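Neural CELL adhesion molecule 1,140 KDA isoform (Homo sapiens, PDB 2VKW) probably mediates adhesion between neural cells as a surface receptor, the crystallised fragment comprising its first two fibronectin type III domains. Local coordinates at residues Pro110-Leu115 / Lys192-Val197; Ser125-Leu130 / Ser164-Leu169; His142-Tyr147 / Val183-Gln188; Arg148-Glu153 / Asn175-Val180. All coordinates share one frame; numbering follows the deposited sequence.

All four contacts lie in the second fibronectin type III domain, a sandwich of two antiparallel sheets. From the N terminus, Pro110-Leu115 opens the widest loop, closed by Lys192-Val197 in contact 1 where strands 114-119 and 189-199 bring together edges of the two sheets. Everything else nests inside it. Ser125-Leu130 follows and meets Ser164-Leu169 in contact 2, within the three-stranded sheet. His142-Tyr147 starts before that loop closes and finds Val183-Gln188 only after it, so contact 3 crosses contact 2; contact 4 crosses it too. Contact 4, nested in contact 3, joins the other ends of the same two strands, 142-149 and 177-186, in the four-stranded sheet.

Contact 1: residues Pro110-Leu115 / Lys192-Val197; sequences PSAPKL and KAAHFV
Ala194 fits its methyl against the backbone and ring of Pro113: CB lies 3.0 Å from Pro113 O, a tight fit, and 3.8 Å from Pro113 CG on the proline ring. The Ala112 methyl comes from the N-terminal side, its CB 4.1 Å from Ala194 CB and 3.5 Å from Lys192 O. Lys192 sets CG between its backbone N and carbonyl carbon (chi1 60°), which brings that methylene to 3.9 Å from Ala112 CB before the extended chain runs on to NZ. The two segments run roughly the same way, 20° apart, and meet by side chains packing on each other and on backbone atoms. They are edges of different sheets in the fibronectin type III sandwich: strand 114-119 pairs with 126-131, while 189-199 pairs with 177-186. Where the sandwich closes, Leu115 points toward the other segment, with CG beside its own N and anti to the carbonyl carbon (chi1 -57°). Leu115 CD1 meets the edge of the Phe196 ring in its plane, 3.5 Å from Phe196 CD2. The Phe196 ring packs on Leu115 and Val128. At Val197 the sheet continues into a strand of the second subunit.

Contact 2: residues Ser125-Leu130 / Ser164-Leu169; sequences SIKVNL and SDHVML
Lys127 crosses the His166 side chain obliquely, its CE 3.4 Å from His166 CD2. With CG anti to the backbone N (chi1 179°) the extended chain stands off the sheet beside the His166 ring, while NZ stays 4.7 Å from His166 NE2. On the same face the bent Met168 side chain folds back, putting its CE 3.8 Å from Lys127 CB, and Asn129 ND2 lies near the His166 CB. His166 ND1 makes a weak hydrogen bond to Asp165 OD1 on its own segment. The other face is aliphatic: Ile126 and Leu169 run side by side, Ile126 CG2 3.6 Å from Leu169 CB, and Val128 CB is equally close to Val167 CG1. This face turns into the sandwich core, where Phe196, Tyr147 and Leu160 meet it. Strands 126-130 and 166-169 pair antiparallel in the three-stranded fibronectin type III sheet. Val128 N reaches Val167 O at 2.9 Å and Leu169 N reaches Ile126 O, both nearly straight. Past the last pair, Leu130 N bonds to Asp165 O at 2.8 Å, though from 47° above the carbonyl plane. The pair thus has an aliphatic inner face and a mixed outer one, where lysine methylenes rather than the ammonium group meet the histidine.

Contact 3: residues His142-Tyr147 / Val183-Gln188; sequences HYLVRY and VAENQQ
His142 and Leu144 pair with Glu185 and Val183 through four backbone bonds, the short strands running antiparallel at 152° with axes 4.8 Å apart. Leu144 N to Val183 O and Val183 N to Leu144 O are both 2.8 Å and nearly straight; around His142 the bonds are longer, 3.2 Å from its N to Glu185 O, and Glu185 N meets His142 O at a bent 139°. Tyr143 and Ala184 form the non-hydrogen-bonded pair between, where Tyr143 CA also leans on Val183 O at 3.3 Å. Strands 142-149 and 177-186 are the central pair of the four-stranded fibronectin type III sheet. Tyr143 sends its ring to the inner face, CE1 4.1 Å from Ala184 CB, where Leu130 and Leu160 also pack. Leu144, Val183, His142 and Glu185 take the other face. Leu144 CB lies beside Val183 CB, 4.2 Å away, and the Glu185 chain, extended with CG anti to its N (chi1 169°) and packed on Lys190, brings OE1 to 3.5 Å from Leu144 CD1. His142 ND1 turns elsewhere, bonding to Leu160 O of the neighbouring strand. Pairing across these segments thus rests on backbone bonds; side chains add only apolar packing, the carboxylate oxygen beside a leucine methyl being no polar bond.

Contact 4: residues Arg148-Glu153 / Asn175-Val180; sequences RALSSE and NAEYEV. With SO4 (sulfate ion), chain D.
A tyrosine corner marks the start of strand 177-186, and Ala149 of the partner strand lies over one face of its ring: Ala149 CB is 4.0 Å from the Tyr178 centroid, a CH-pi contact 19° off the ring normal. The phenol oxygen bonds to Asp173 N, and Leu172 packs beside the ring, as in other fibronectin type III domains. Backbone bonds tie Arg148 to Glu179 in both directions, and Leu150 N to Glu177 O at 2.8 Å just where a type I turn, Ala149 to Ser152, leaves the sheet. On the opposite face Arg148 and Glu179 lie side by side. Both have CG tucked between N and carbonyl carbon (chi1 74° and 55°); from there the arginine bends at chi3 and the extended glutamate brings OE1 to 2.6 Å from Arg148 NH1 in a salt bridge, OE1 being met nearly along its C-O axis, a little tilted from the guanidinium plane. Leu150 crosses the glutamate at about a right angle, its CD2 3.6 Å from Glu179 CG. Glu179 OE2 also bonds to Tyr181 OH. At the guanidinium edge NH2 holds sulfate O4 by a weak bond, and Lys41 of the second subunit binds the same ion, probably a crystallisation guest.

Contact 1: residues Pro110-Leu115 / Lys192-Val197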
loop_
_atom_site.group_PDB
_atom_site.type_symbol
_atom_site.label_atom_id
_atom_site.label_comp_id
_atom_site.label_asym_id
_atom_site.label_seq_id
_atom_site.Cartn_x
_atom_site.Cartn_y
_atom_site.Cartn_z
ATOM N N PRO A 110 9.366 -5.723 13.071
ATOM C CA PRO A 110 9.211 -4.405 12.448
ATOM C C PRO A 110 7.971 -4.323 11.573
ATOM O O PRO A 110 7.408 -5.343 11.186
ATOM C CB PRO A 110 10.491 -4.249 11.619
ATOM C CG PRO A 110 11.443 -5.303 12.188
ATOM C CD PRO A 110 10.517 -6.438 12.500
ATOM N N SER A 111 7.538 -3.106 11.272
ATOM C CA SER A 111 6.388 -2.934 10.402
ATOM C C SER A 111 7.006 -2.954 9.002
ATOM O O SER A 111 8.227 -2.810 8.870
ATOM C CB SER A 111 5.695 -1.594 10.675
ATOM O OG SER A 111 6.455 -0.511 10.171
ATOM N N ALA A 112 6.179 -3.160 7.976
ATOM C CA ALA A 112 6.659 -3.209 6.600
ATOM C C ALA A 112 7.413 -1.935 6.238
ATOM O O ALA A 112 6.941 -0.833 6.496
ATOM C CB ALA A 112 5.488 -3.417 5.633
ATOM N N PRO A 113 8.603 -2.073 5.644
ATOM C CA PRO A 113 9.390 -0.904 5.263
ATOM C C PRO A 113 8.759 -0.060 4.152
ATOM O O PRO A 113 7.873 -0.513 3.423
ATOM C CB PRO A 113 10.733 -1.509 4.854
ATOM C CG PRO A 113 10.361 -2.876 4.387
ATOM C CD PRO A 113 9.367 -3.312 5.420
ATOM N N LYS A 114 9.221 1.181 4.052
ATOM C CA LYS A 114 8.731 2.114 3.052
ATOM C C LYS A 114 9.744 2.064 1.914
ATOM O O LYS A 114 10.952 2.149 2.148
ATOM C CB LYS A 114 8.654 3.517 3.664
ATOM C CG LYS A 114 7.724 4.476 2.946
ATOM C CD LYS A 114 7.344 5.640 3.860
ATOM C CE LYS A 114 6.313 6.556 3.198
ATOM N NZ LYS A 114 5.741 7.554 4.157
ATOM N N LEU A 115 9.254 1.927 0.686
ATOM C CA LEU A 115 10.140 1.826 -0.467
ATOM C C LEU A 115 10.132 3.029 -1.408
ATOM O O LEU A 115 9.084 3.460 -1.889
ATOM C CB LEU A 115 9.801 0.556 -1.243
ATOM C CG LEU A 115 9.893 -0.706 -0.385
ATOM C CD1 LEU A 115 9.380 -1.896 -1.165
ATOM C CD2 LEU A 115 11.346 -0.917 0.053
ATOM N N LYS A 192 5.929 -7.988 7.690
ATOM C CA LYS A 192 5.175 -8.461 6.540
ATOM C C LYS A 192 5.913 -7.758 5.404
ATOM O O LYS A 192 6.561 -6.739 5.631
ATOM C CB LYS A 192 3.696 -8.049 6.621
ATOM C CG LYS A 192 3.416 -6.563 6.667
ATOM C CD LYS A 192 1.907 -6.322 6.781
ATOM C CE LYS A 192 1.564 -4.833 6.862
ATOM N NZ LYS A 192 0.082 -4.609 6.896
ATOM N N ALA A 193 5.837 -8.301 4.197
ATOM C CA ALA A 193 6.560 -7.727 3.065
ATOM C C ALA A 193 5.995 -6.452 2.445
ATOM O O ALA A 193 4.796 -6.323 2.230
ATOM C CB ALA A 193 6.739 -8.787 1.978
ATOM N N ALA A 194 6.884 -5.505 2.182
ATOM C CA ALA A 194 6.520 -4.257 1.530
ATOM C C ALA A 194 6.826 -4.564 0.074
ATOM O O ALA A 194 7.680 -5.406 -0.214
ATOM C CB ALA A 194 7.399 -3.122 2.014
ATOM N N HIS A 195 6.152 -3.903 -0.854
ATOM C CA HIS A 195 6.425 -4.209 -2.246
ATOM C C HIS A 195 5.957 -3.142 -3.197
ATOM O O HIS A 195 5.259 -2.216 -2.807
ATOM C CB HIS A 195 5.774 -5.543 -2.611
ATOM C CG HIS A 195 4.286 -5.550 -2.461
ATOM N ND1 HIS A 195 3.441 -4.983 -3.392
ATOM C CD2 HIS A 195 3.491 -6.043 -1.482
ATOM C CE1 HIS A 195 2.190 -5.129 -2.994
ATOM N NE2 HIS A 195 2.192 -5.768 -1.838
ATOM N N PHE A 196 6.368 -3.276 -4.449
ATOM C CA PHE A 196 5.974 -2.341 -5.488
ATOM C C PHE A 196 6.441 -2.893 -6.827
ATOM O O PHE A 196 7.324 -3.749 -6.880
ATOM C CB PHE A 196 6.569 -0.947 -5.228
ATOM C CG PHE A 196 8.038 -0.834 -5.533
ATOM C CD1 PHE A 196 8.469 -0.352 -6.764
ATOM C CD2 PHE A 196 8.992 -1.204 -4.587
ATOM C CE1 PHE A 196 9.831 -0.239 -7.054
ATOM C CE2 PHE A 196 10.356 -1.097 -4.865
ATOM C CZ PHE A 196 10.778 -0.612 -6.101
ATOM N N VAL A 197 5.820 -2.420 -7.901
ATOM C CA VAL A 197 6.165 -2.847 -9.246
ATOM C C VAL A 197 6.727 -1.668 -10.029
ATOM O O VAL A 197 6.351 -0.517 -9.783
ATOM C CB VAL A 197 4.927 -3.389 -9.983
ATOM C CG1 VAL A 197 4.484 -4.706 -9.359
ATOM C CG2 VAL A 197 3.794 -2.371 -9.905
#

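Contact 2: residues Ser125-Leu130 / Ser164-Leu169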
loop_
_atom_site.group_PDB
_atom_site.type_symbol
_atom_site.label_atom_id
_atom_site.label_comp_id
_atom_site.label_asym_id
_atom_site.label_seq_id
_atom_site.Cartn_x
_atom_site.Cartn_y
_atom_site.Cartn_z
ATOM N N SER A 125 17.671 -0.419 -14.723
ATOM C CA SER A 125 18.162 -0.584 -13.366
ATOM C C SER A 125 17.356 0.303 -12.435
ATOM O O SER A 125 16.572 1.144 -12.881
ATOM C CB SER A 125 19.661 -0.251 -13.270
ATOM O OG SER A 125 19.917 1.119 -13.514
ATOM N N ILE A 126 17.545 0.114 -11.138
ATOM C CA ILE A 126 16.798 0.889 -10.175
ATOM C C ILE A 126 17.442 0.827 -8.806
ATOM O O ILE A 126 18.037 -0.178 -8.427
ATOM C CB ILE A 126 15.358 0.355 -10.068
ATOM C CG1 ILE A 126 14.549 1.193 -9.080
ATOM C CG2 ILE A 126 15.382 -1.100 -9.612
ATOM C CD1 ILE A 126 13.112 0.699 -8.896
ATOM N N LYS A 127 17.329 1.920 -8.067
ATOM C CA LYS A 127 17.868 1.971 -6.723
ATOM C C LYS A 127 16.657 2.077 -5.823
ATOM O O LYS A 127 15.863 3.010 -5.963
ATOM C CB LYS A 127 18.758 3.199 -6.531
ATOM C CG LYS A 127 19.347 3.317 -5.124
ATOM C CD LYS A 127 20.156 4.596 -4.956
ATOM C CE LYS A 127 20.843 4.641 -3.606
ATOM N NZ LYS A 127 21.580 5.916 -3.418
ATOM N N VAL A 128 16.502 1.112 -4.924
ATOM C CA VAL A 128 15.380 1.118 -3.994
ATOM C C VAL A 128 15.852 1.594 -2.622
ATOM O O VAL A 128 16.511 0.847 -1.900
ATOM C CB VAL A 128 14.772 -0.294 -3.838
ATOM C CG1 VAL A 128 13.665 -0.272 -2.795
ATOM C CG2 VAL A 128 14.223 -0.775 -5.171
ATOM N N ASN A 129 15.531 2.838 -2.268
ATOM C CA ASN A 129 15.927 3.374 -0.967
ATOM C C ASN A 129 14.934 2.884 0.079
ATOM O O ASN A 129 13.725 2.962 -0.117
ATOM C CB ASN A 129 15.940 4.912 -0.976
ATOM C CG ASN A 129 16.997 5.493 -1.902
ATOM O OD1 ASN A 129 16.670 6.138 -2.902
ATOM N ND2 ASN A 129 18.269 5.270 -1.574
ATOM N N LEU A 130 15.445 2.381 1.192
ATOM C CA LEU A 130 14.586 1.883 2.257
ATOM C C LEU A 130 14.317 2.984 3.281
ATOM O O LEU A 130 15.131 3.229 4.172
ATOM C CB LEU A 130 15.247 0.679 2.924
ATOM C CG LEU A 130 15.695 -0.369 1.897
ATOM C CD1 LEU A 130 16.533 -1.440 2.567
ATOM C CD2 LEU A 130 14.480 -0.974 1.223
ATOM N N SER A 164 22.680 -0.951 5.986
ATOM C CA SER A 164 22.345 -0.558 4.622
ATOM C C SER A 164 20.950 0.048 4.563
ATOM O O SER A 164 20.072 -0.317 5.341
ATOM C CB SER A 164 22.436 -1.767 3.688
ATOM O OG SER A 164 21.697 -2.853 4.210
ATOM N N ASP A 165 20.752 0.972 3.631
ATOM C CA ASP A 165 19.470 1.644 3.494
ATOM C C ASP A 165 18.996 1.653 2.053
ATOM O O ASP A 165 18.192 2.501 1.664
ATOM C CB ASP A 165 19.604 3.080 3.984
ATOM C CG ASP A 165 20.647 3.856 3.205
ATOM O OD1 ASP A 165 21.747 3.301 2.974
ATOM O OD2 ASP A 165 20.368 5.018 2.828
ATOM N N HIS A 166 19.504 0.718 1.260
ATOM C CA HIS A 166 19.114 0.635 -0.140
ATOM C C HIS A 166 19.644 -0.618 -0.818
ATOM O O HIS A 166 20.616 -1.227 -0.374
ATOM C CB HIS A 166 19.620 1.859 -0.914
ATOM C CG HIS A 166 21.095 1.841 -1.173
ATOM N ND1 HIS A 166 22.030 1.972 -0.168
ATOM C CD2 HIS A 166 21.796 1.679 -2.319
ATOM C CE1 HIS A 166 23.243 1.890 -0.686
ATOM N NE2 HIS A 166 23.129 1.713 -1.990
ATOM N N VAL A 167 18.989 -0.988 -1.910
ATOM C CA VAL A 167 19.394 -2.136 -2.700
ATOM C C VAL A 167 19.407 -1.682 -4.158
ATOM O O VAL A 167 18.544 -0.922 -4.592
ATOM C CB VAL A 167 18.424 -3.324 -2.524
ATOM C CG1 VAL A 167 17.039 -2.937 -2.955
ATOM C CG2 VAL A 167 18.916 -4.513 -3.320
ATOM N N MET A 168 20.400 -2.138 -4.908
ATOM C CA MET A 168 20.514 -1.762 -6.301
ATOM C C MET A 168 20.250 -2.937 -7.222
ATOM O O MET A 168 20.869 -3.991 -7.096
ATOM C CB MET A 168 21.906 -1.182 -6.562
ATOM C CG MET A 168 22.239 -0.036 -5.626
ATOM S SD MET A 168 22.937 1.394 -6.461
ATOM C CE MET A 168 21.860 1.464 -7.947
ATOM N N LEU A 169 19.314 -2.750 -8.146
ATOM C CA LEU A 169 18.965 -3.782 -9.109
ATOM C C LEU A 169 19.450 -3.294 -10.467
ATOM O O LEU A 169 18.983 -2.279 -10.971
ATOM C CB LEU A 169 17.452 -4.010 -9.116
ATOM C CG LEU A 169 16.884 -4.391 -7.744
ATOM C CD1 LEU A 169 15.371 -4.543 -7.813
ATOM C CD2 LEU A 169 17.531 -5.687 -7.284
#

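Contact 3: residues His142-Tyr147 / Val183-Gln188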
loop_
_atom_site.group_PDB
_atom_site.type_symbol
_atom_site.label_atom_id
_atom_site.label_comp_id
_atom_site.label_asym_id
_atom_site.label_seq_id
_atom_site.Cartn_x
_atom_site.Cartn_y
_atom_site.Cartn_z
ATOM N N HIS A 142 18.435 -7.018 9.446
ATOM C CA HIS A 142 18.563 -7.356 8.034
ATOM C C HIS A 142 17.340 -7.081 7.183
ATOM O O HIS A 142 16.207 -7.292 7.613
ATOM C CB HIS A 142 18.936 -8.831 7.883
ATOM C CG HIS A 142 20.291 -9.163 8.414
ATOM N ND1 HIS A 142 21.448 -8.670 7.853
ATOM C CD2 HIS A 142 20.675 -9.916 9.472
ATOM C CE1 HIS A 142 22.489 -9.106 8.541
ATOM N NE2 HIS A 142 22.046 -9.863 9.529
ATOM N N TYR A 143 17.583 -6.600 5.969
ATOM C CA TYR A 143 16.516 -6.356 5.018
ATOM C C TYR A 143 16.638 -7.495 4.020
ATOM O O TYR A 143 17.725 -7.775 3.526
ATOM C CB TYR A 143 16.713 -5.032 4.291
ATOM C CG TYR A 143 16.305 -3.824 5.081
ATOM C CD1 TYR A 143 14.965 -3.560 5.337
ATOM C CD2 TYR A 143 17.259 -2.923 5.550
ATOM C CE1 TYR A 143 14.579 -2.426 6.033
ATOM C CE2 TYR A 143 16.885 -1.780 6.252
ATOM C CZ TYR A 143 15.542 -1.534 6.486
ATOM O OH TYR A 143 15.160 -0.385 7.150
ATOM N N LEU A 144 15.530 -8.169 3.752
ATOM C CA LEU A 144 15.526 -9.270 2.805
ATOM C C LEU A 144 14.794 -8.767 1.575
ATOM O O LEU A 144 13.714 -8.185 1.684
ATOM C CB LEU A 144 14.808 -10.484 3.404
ATOM C CG LEU A 144 15.427 -11.039 4.695
ATOM C CD1 LEU A 144 14.526 -12.120 5.286
ATOM C CD2 LEU A 144 16.811 -11.603 4.397
ATOM N N VAL A 145 15.389 -8.989 0.410
ATOM C CA VAL A 145 14.818 -8.539 -0.850
ATOM C C VAL A 145 14.571 -9.672 -1.846
ATOM O O VAL A 145 15.496 -10.400 -2.217
ATOM C CB VAL A 145 15.740 -7.486 -1.518
ATOM C CG1 VAL A 145 15.149 -7.032 -2.843
ATOM C CG2 VAL A 145 15.927 -6.287 -0.586
ATOM N N ARG A 146 13.311 -9.814 -2.254
ATOM C CA ARG A 146 12.887 -10.813 -3.235
ATOM C C ARG A 146 12.384 -10.025 -4.445
ATOM O O ARG A 146 11.576 -9.104 -4.295
ATOM C CB ARG A 146 11.738 -11.670 -2.690
ATOM C CG ARG A 146 12.152 -12.890 -1.903
ATOM C CD ARG A 146 12.727 -13.961 -2.816
ATOM N NE ARG A 146 12.989 -15.214 -2.107
ATOM C CZ ARG A 146 13.534 -16.290 -2.667
ATOM N NH1 ARG A 146 13.877 -16.275 -3.950
ATOM N NH2 ARG A 146 13.750 -17.380 -1.939
ATOM N N TYR A 147 12.860 -10.374 -5.637
ATOM C CA TYR A 147 12.429 -9.674 -6.835
ATOM C C TYR A 147 12.477 -10.601 -8.041
ATOM O O TYR A 147 13.195 -11.594 -8.033
ATOM C CB TYR A 147 13.310 -8.445 -7.065
ATOM C CG TYR A 147 14.648 -8.728 -7.715
ATOM C CD1 TYR A 147 14.844 -8.494 -9.073
ATOM C CD2 TYR A 147 15.720 -9.218 -6.970
ATOM C CE1 TYR A 147 16.073 -8.734 -9.677
ATOM C CE2 TYR A 147 16.961 -9.466 -7.570
ATOM C CZ TYR A 147 17.127 -9.218 -8.925
ATOM O OH TYR A 147 18.349 -9.448 -9.527
ATOM N N VAL A 183 11.457 -7.286 3.086
ATOM C CA VAL A 183 11.106 -7.627 4.451
ATOM C C VAL A 183 12.129 -7.060 5.419
ATOM O O VAL A 183 13.339 -7.136 5.183
ATOM C CB VAL A 183 11.055 -9.156 4.660
ATOM C CG1 VAL A 183 10.954 -9.492 6.164
ATOM C CG2 VAL A 183 9.861 -9.731 3.912
ATOM N N ALA A 184 11.623 -6.483 6.503
ATOM C CA ALA A 184 12.451 -5.930 7.563
ATOM C C ALA A 184 12.475 -7.001 8.652
ATOM O O ALA A 184 11.428 -7.529 9.031
ATOM C CB ALA A 184 11.832 -4.659 8.100
ATOM N N GLU A 185 13.663 -7.328 9.146
ATOM C CA GLU A 185 13.796 -8.351 10.178
ATOM C C GLU A 185 14.662 -7.890 11.341
ATOM O O GLU A 185 15.773 -7.401 11.142
ATOM C CB GLU A 185 14.382 -9.637 9.568
ATOM C CG GLU A 185 14.812 -10.706 10.579
ATOM C CD GLU A 185 15.100 -12.068 9.924
ATOM O OE1 GLU A 185 15.383 -12.107 8.700
ATOM O OE2 GLU A 185 15.051 -13.100 10.634
ATOM N N ASN A 186 14.135 -8.034 12.554
ATOM C CA ASN A 186 14.869 -7.669 13.754
ATOM C C ASN A 186 14.845 -8.880 14.676
ATOM O O ASN A 186 14.364 -9.945 14.281
ATOM C CB ASN A 186 14.241 -6.459 14.459
ATOM C CG ASN A 186 12.843 -6.731 14.979
ATOM O OD1 ASN A 186 12.414 -7.884 15.103
ATOM N ND2 ASN A 186 12.124 -5.659 15.306
ATOM N N GLN A 187 15.349 -8.715 15.897
ATOM C CA GLN A 187 15.392 -9.812 16.858
ATOM C C GLN A 187 14.101 -10.600 16.985
ATOM O O GLN A 187 14.146 -11.820 17.065
ATOM C CB GLN A 187 15.791 -9.303 18.247
ATOM C CG GLN A 187 17.293 -9.172 18.476
ATOM C CD GLN A 187 18.024 -10.510 18.505
ATOM O OE1 GLN A 187 19.197 -10.577 18.877
ATOM N NE2 GLN A 187 17.336 -11.578 18.113
ATOM N N GLN A 188 12.961 -9.910 17.008
ATOM C CA GLN A 188 11.663 -10.575 17.160
ATOM C C GLN A 188 11.086 -11.241 15.924
ATOM O O GLN A 188 10.071 -11.942 16.012
ATOM C CB GLN A 188 10.619 -9.606 17.724
ATOM C CG GLN A 188 10.738 -9.373 19.227
ATOM C CD GLN A 188 12.036 -8.695 19.594
ATOM O OE1 GLN A 188 12.299 -7.577 19.163
ATOM N NE2 GLN A 188 12.858 -9.372 20.384
#

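Contact 4: residues Arg148-Glu153 / Asn175-Val180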
loop_
_atom_site.group_PDB
_atom_site.type_symbol
_atom_site.label_atom_id
_atom_site.label_comp_id
_atom_site.label_asym_id
_atom_site.label_seq_id
_atom_site.Cartn_x
_atom_site.Cartn_y
_atom_site.Cartn_z
ATOM N N ARG A 148 11.715 -10.257 -9.078
ATOM C CA ARG A 148 11.626 -11.061 -10.293
ATOM C C ARG A 148 10.945 -10.234 -11.383
ATOM O O ARG A 148 10.243 -9.263 -11.090
ATOM C CB ARG A 148 10.723 -12.260 -10.037
ATOM C CG ARG A 148 9.259 -11.800 -9.992
ATOM C CD ARG A 148 8.267 -12.782 -9.418
ATOM N NE ARG A 148 7.785 -13.756 -10.379
ATOM C CZ ARG A 148 6.516 -14.137 -10.478
ATOM N NH1 ARG A 148 5.599 -13.614 -9.676
ATOM N NH2 ARG A 148 6.168 -15.051 -11.372
ATOM N N ALA A 149 11.142 -10.636 -12.634
ATOM C CA ALA A 149 10.474 -9.996 -13.759
ATOM C C ALA A 149 9.181 -10.800 -13.776
ATOM O O ALA A 149 9.225 -12.014 -13.616
ATOM C CB ALA A 149 11.248 -10.231 -15.047
ATOM N N LEU A 150 8.038 -10.150 -13.949
ATOM C CA LEU A 150 6.772 -10.878 -13.946
ATOM C C LEU A 150 6.769 -12.069 -14.911
ATOM O O LEU A 150 6.046 -13.045 -14.702
ATOM C CB LEU A 150 5.618 -9.936 -14.280
ATOM C CG LEU A 150 5.451 -8.718 -13.372
ATOM C CD1 LEU A 150 4.100 -8.071 -13.679
ATOM C CD2 LEU A 150 5.515 -9.128 -11.901
ATOM N N SER A 151 7.592 -11.991 -15.951
ATOM C CA SER A 151 7.684 -13.061 -16.941
ATOM C C SER A 151 8.634 -14.188 -16.560
ATOM O O SER A 151 8.673 -15.215 -17.238
ATOM C CB SER A 151 8.128 -12.497 -18.296
ATOM O OG SER A 151 7.055 -11.855 -18.964
ATOM N N SER A 152 9.396 -14.013 -15.485
ATOM C CA SER A 152 10.359 -15.042 -15.104
ATOM C C SER A 152 10.232 -15.651 -13.718
ATOM O O SER A 152 9.286 -15.397 -12.978
ATOM C CB SER A 152 11.780 -14.502 -15.261
ATOM O OG SER A 152 12.008 -14.060 -16.580
ATOM N N GLU A 153 11.227 -16.466 -13.390
ATOM C CA GLU A 153 11.311 -17.144 -12.113
ATOM C C GLU A 153 11.916 -16.158 -11.123
ATOM O O GLU A 153 12.531 -15.171 -11.523
ATOM C CB GLU A 153 12.204 -18.380 -12.255
ATOM C CG GLU A 153 12.387 -19.192 -10.983
ATOM C CD GLU A 153 11.072 -19.637 -10.389
ATOM O OE1 GLU A 153 10.360 -20.423 -11.045
ATOM O OE2 GLU A 153 10.748 -19.193 -9.266
ATOM N N ASN A 175 12.187 -3.707 -21.414
ATOM C CA ASN A 175 10.745 -3.745 -21.639
ATOM C C ASN A 175 10.109 -4.841 -20.790
ATOM O O ASN A 175 9.360 -5.681 -21.292
ATOM C CB ASN A 175 10.456 -3.990 -23.129
ATOM C CG ASN A 175 8.972 -4.090 -23.430
ATOM O OD1 ASN A 175 8.215 -3.145 -23.201
ATOM N ND2 ASN A 175 8.545 -5.244 -23.944
ATOM N N ALA A 176 10.407 -4.829 -19.497
ATOM C CA ALA A 176 9.865 -5.833 -18.598
ATOM C C ALA A 176 9.343 -5.243 -17.294
ATOM O O ALA A 176 9.871 -4.242 -16.795
ATOM C CB ALA A 176 10.930 -6.871 -18.298
ATOM N N GLU A 177 8.312 -5.874 -16.739
ATOM C CA GLU A 177 7.743 -5.412 -15.484
ATOM C C GLU A 177 8.344 -6.211 -14.340
ATOM O O GLU A 177 8.444 -7.431 -14.416
ATOM C CB GLU A 177 6.229 -5.583 -15.487
ATOM C CG GLU A 177 5.544 -4.887 -16.634
ATOM C CD GLU A 177 4.044 -5.021 -16.560
ATOM O OE1 GLU A 177 3.437 -4.419 -15.643
ATOM O OE2 GLU A 177 3.476 -5.735 -17.410
ATOM N N TYR A 178 8.743 -5.519 -13.279
ATOM C CA TYR A 178 9.344 -6.170 -12.121
ATOM C C TYR A 178 8.582 -5.949 -10.818
ATOM O O TYR A 178 8.051 -4.865 -10.576
ATOM C CB TYR A 178 10.773 -5.657 -11.906
ATOM C CG TYR A 178 11.831 -6.260 -12.799
ATOM C CD1 TYR A 178 12.042 -5.785 -14.090
ATOM C CD2 TYR A 178 12.629 -7.308 -12.344
ATOM C CE1 TYR A 178 13.026 -6.342 -14.906
ATOM C CE2 TYR A 178 13.610 -7.870 -13.148
ATOM C CZ TYR A 178 13.803 -7.386 -14.425
ATOM O OH TYR A 178 14.761 -7.955 -15.220
ATOM N N GLU A 179 8.513 -6.977 -9.980
ATOM C CA GLU A 179 7.887 -6.798 -8.677
ATOM C C GLU A 179 8.985 -7.021 -7.641
ATOM O O GLU A 179 9.835 -7.898 -7.793
ATOM C CB GLU A 179 6.685 -7.738 -8.454
ATOM C CG GLU A 179 6.915 -9.223 -8.623
ATOM C CD GLU A 179 5.685 -10.044 -8.216
ATOM O OE1 GLU A 179 5.659 -11.268 -8.471
ATOM O OE2 GLU A 179 4.744 -9.465 -7.633
ATOM N N VAL A 180 8.987 -6.187 -6.611
ATOM C CA VAL A 180 9.996 -6.269 -5.563
ATOM C C VAL A 180 9.341 -6.345 -4.189
ATOM O O VAL A 180 8.455 -5.545 -3.876
ATOM C CB VAL A 180 10.922 -5.022 -5.593
ATOM C CG1 VAL A 180 11.965 -5.112 -4.486
ATOM C CG2 VAL A 180 11.597 -4.899 -6.948
HETATM S S SO4 D . 3.011 -16.216 -12.616
HETATM O O1 SO4 D . 2.402 -16.050 -13.951
HETATM O O2 SO4 D . 2.476 -17.428 -11.963
HETATM O O3 SO4 D . 2.716 -15.040 -11.788
HETATM O O4 SO4 D . 4.469 -16.344 -12.784
#